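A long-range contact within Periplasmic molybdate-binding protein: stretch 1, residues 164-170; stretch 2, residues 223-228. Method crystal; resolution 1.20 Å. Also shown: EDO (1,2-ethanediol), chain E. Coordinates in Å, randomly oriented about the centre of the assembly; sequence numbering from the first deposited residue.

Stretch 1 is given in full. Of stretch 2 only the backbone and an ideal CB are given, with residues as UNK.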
# COMPACT_ATOMS: atom_id res chain seq x y z
N ALA A 164 -2.50 -4.79 -3.52
CA ALA A 164 -2.38 -3.50 -4.18
C ALA A 164 -2.10 -3.74 -5.65
O ALA A 164 -1.31 -4.60 -6.04
CB ALA A 164 -1.23 -2.72 -3.56
N LEU A 165 -2.65 -2.89 -6.51
CA LEU A 165 -2.39 -3.03 -7.95
C LEU A 165 -0.92 -2.96 -8.26
O LEU A 165 -0.39 -3.70 -9.09
CB LEU A 165 -3.17 -1.94 -8.71
CG LEU A 165 -2.93 -1.90 -10.23
CD1 LEU A 165 -3.23 -3.23 -10.89
CD2 LEU A 165 -3.80 -0.81 -10.86
N ALA A 166 -0.16 -2.08 -7.59
CA ALA A 166 1.26 -1.94 -7.84
C ALA A 166 2.01 -3.25 -7.68
O ALA A 166 3.05 -3.45 -8.31
CB ALA A 166 1.85 -0.91 -6.88
N GLN A 167 1.56 -4.15 -6.80
CA GLN A 167 2.25 -5.40 -6.56
C GLN A 167 2.09 -6.42 -7.67
O GLN A 167 2.84 -7.41 -7.70
CB GLN A 167 1.74 -6.02 -5.25
CG GLN A 167 2.04 -5.17 -4.03
CD GLN A 167 1.31 -5.74 -2.83
OE1 GLN A 167 0.10 -5.95 -2.87
NE2 GLN A 167 2.04 -5.99 -1.74
N ILE A 168 1.12 -6.24 -8.55
CA ILE A 168 0.84 -7.25 -9.57
C ILE A 168 0.88 -6.74 -10.99
O ILE A 168 0.96 -7.56 -11.93
CB ILE A 168 -0.51 -7.96 -9.31
CG1 ILE A 168 -1.70 -7.00 -9.39
CG2 ILE A 168 -0.48 -8.69 -7.96
CD1 ILE A 168 -3.04 -7.68 -9.14
N ILE A 169 0.84 -5.44 -11.20
CA ILE A 169 0.84 -4.88 -12.56
C ILE A 169 2.23 -5.05 -13.14
O ILE A 169 3.24 -4.88 -12.48
CB ILE A 169 0.33 -3.44 -12.56
CG1 ILE A 169 0.05 -2.96 -14.00
CG2 ILE A 169 1.32 -2.48 -11.89
CD1 ILE A 169 -0.71 -1.65 -14.04
N GLN A 170 2.32 -5.50 -14.39
CA GLN A 170 3.62 -5.75 -15.02
C GLN A 170 4.03 -4.56 -15.86
O GLN A 170 3.22 -3.69 -16.18
CB GLN A 170 3.60 -7.05 -15.82
CG GLN A 170 3.18 -8.28 -15.03
CD GLN A 170 4.02 -8.62 -13.82
OE1 GLN A 170 3.52 -8.69 -12.69
NE2 GLN A 170 5.31 -8.87 -14.02
N UNK A 223 2.20 6.59 -11.48
CA UNK A 223 1.07 6.22 -12.33
C UNK A 223 1.30 4.92 -13.07
O UNK A 223 0.36 4.14 -13.26
CB UNK A 223 0.78 7.34 -13.34
N UNK A 224 2.53 4.63 -13.48
CA UNK A 224 2.83 3.37 -14.16
C UNK A 224 2.60 2.18 -13.25
O UNK A 224 2.31 1.07 -13.71
CB UNK A 224 4.27 3.37 -14.66
N UNK A 225 2.71 2.38 -11.93
CA UNK A 225 2.44 1.35 -10.95
C UNK A 225 0.96 1.26 -10.61
O UNK A 225 0.58 0.47 -9.72
CB UNK A 225 3.25 1.61 -9.68
N UNK A 226 0.11 2.02 -11.27
CA UNK A 226 -1.32 1.92 -11.15
C UNK A 226 -1.97 2.85 -10.13
O UNK A 226 -3.19 2.82 -9.97
CB UNK A 226 -1.68 0.47 -10.80
N UNK A 227 -1.18 3.68 -9.46
CA UNK A 227 -1.73 4.63 -8.51
C UNK A 227 -2.32 5.82 -9.27
O UNK A 227 -1.89 6.13 -10.40
CB UNK A 227 -0.66 5.09 -7.52
N UNK A 228 -3.23 6.54 -8.63
CA UNK A 228 -3.67 7.82 -9.17
C UNK A 228 -3.11 8.93 -8.28
O UNK A 228 -2.56 8.67 -7.20
CB UNK A 228 -5.20 7.89 -9.25
C1 EDO E . 5.50 -0.49 -13.57
O1 EDO E . 6.95 -0.98 -13.42
C2 EDO E . 4.46 -1.62 -13.69
O2 EDO E . 4.91 -2.81 -12.77

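Position 223 lies in the last part of a helix. Its ideal CB has nothing of stretch 1 within 5.5 Å, so stretch 1 sets no limit on it. Many side chains that tolerate a helix would suit. The deposited residue is Lys223. Its side chain is nearly extended and plays no part in the contact. Its carbonyl O does local work, accepting a hydrogen bond from the backbone N of position 226 at 2.9 Å.

Position 224 is also helical. CA-to-CB points sideways to stretch 1, and again nothing of that stretch lies within 5.5 Å of the ideal CB. Small or larger residues could be placed here as far as stretch 1 is concerned. The deposited residue is Ala224. Its backbone makes the contact: Ala224 O is 4.1 Å from Ile169 CD1. A 1,2-ethanediol, probably from the crystallisation liquor, sits nearby. Its C2 is 3.4 Å from Ala224 O, and its O2 donates a hydrogen bond to Ile169 O at 2.7 Å. The small molecule thus touches both stretches.

Position 225 comes closest to stretch 1 in backbone register, with its CA 4.7 Å from Ala166 CA. CA-to-CB points sideways. The ideal CB is 4.0 Å from Ala166 CB and 5.0 Å from Ile169 CG2, so the visible neighbours are apolar. They offer no charge and no polar side-chain group. A small apolar residue suits, though a longer one directed past these methyls cannot be excluded from stretch 1 alone. The deposited residue is Ala225, whose CB packs on Ala166 CB at 4.0 Å. Its carbonyl O points into stretch 1 and lies 3.1 Å from Ala166 CA, a CA-H...O contact with an angle of 124° at the hydrogen. The same Ala225 O is 3.4 Å from Ala166 N, but the angle is too poor for a hydrogen bond. It is also 3.7 Å from Ile169 CG2. No hydrogen bond joins the two stretches.

Position 226 has phi 94° and psi 1°. It leaves the helix in a Schellman motif. At these angles a CB would be jammed against the carbonyl O of position 225, which by itself calls for glycine. Stretch 1 gives a second reason: the ideal CB points toward it and would lie 2.5 Å from Leu165 CD2, a clash. The deposited residue is Gly226. With no side chain in the way, Leu165 CD2 packs against Gly226 CA at 3.7 Å.

Position 227 has extended backbone angles. CA-to-CB points sideways, with no stretch 1 atom within 5.5 Å of the ideal CB. A short side chain would not reach; a long or aromatic one could return to the Ala166 methyl. The deposited residue is Tyr227, with chi1 in m. Its ring meets Ala166 CB obliquely, CE2 at 3.5 Å and OH at 3.4 Å from that CB. The hydroxyl is hydrogen-bonded elsewhere in the structure.

Position 228 is extended and beyond reach of stretch 1, which leaves the choice open. The deposited residue is Val228, and it makes no contact here.

Stretch 2, residues 223-228: KAAGYV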
# COMPACT_ATOMS: atom_id res chain seq x y z
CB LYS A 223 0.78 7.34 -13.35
CG LYS A 223 0.17 8.55 -12.68
CD LYS A 223 -0.40 9.55 -13.67
CE LYS A 223 -0.98 10.78 -12.97
NZ LYS A 223 -1.77 11.59 -13.95
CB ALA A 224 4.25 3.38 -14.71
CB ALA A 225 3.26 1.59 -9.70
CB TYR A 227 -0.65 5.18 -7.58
CG TYR A 227 -0.00 4.14 -6.69
CD1 TYR A 227 -0.58 3.76 -5.49
CD2 TYR A 227 1.19 3.53 -7.06
CE1 TYR A 227 -0.00 2.82 -4.66
CE2 TYR A 227 1.78 2.58 -6.25
CZ TYR A 227 1.17 2.22 -5.06
OH TYR A 227 1.80 1.25 -4.30
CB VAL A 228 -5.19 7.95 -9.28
CG1 VAL A 228 -5.75 6.94 -10.25
CG2 VAL A 228 -5.83 7.78 -7.94
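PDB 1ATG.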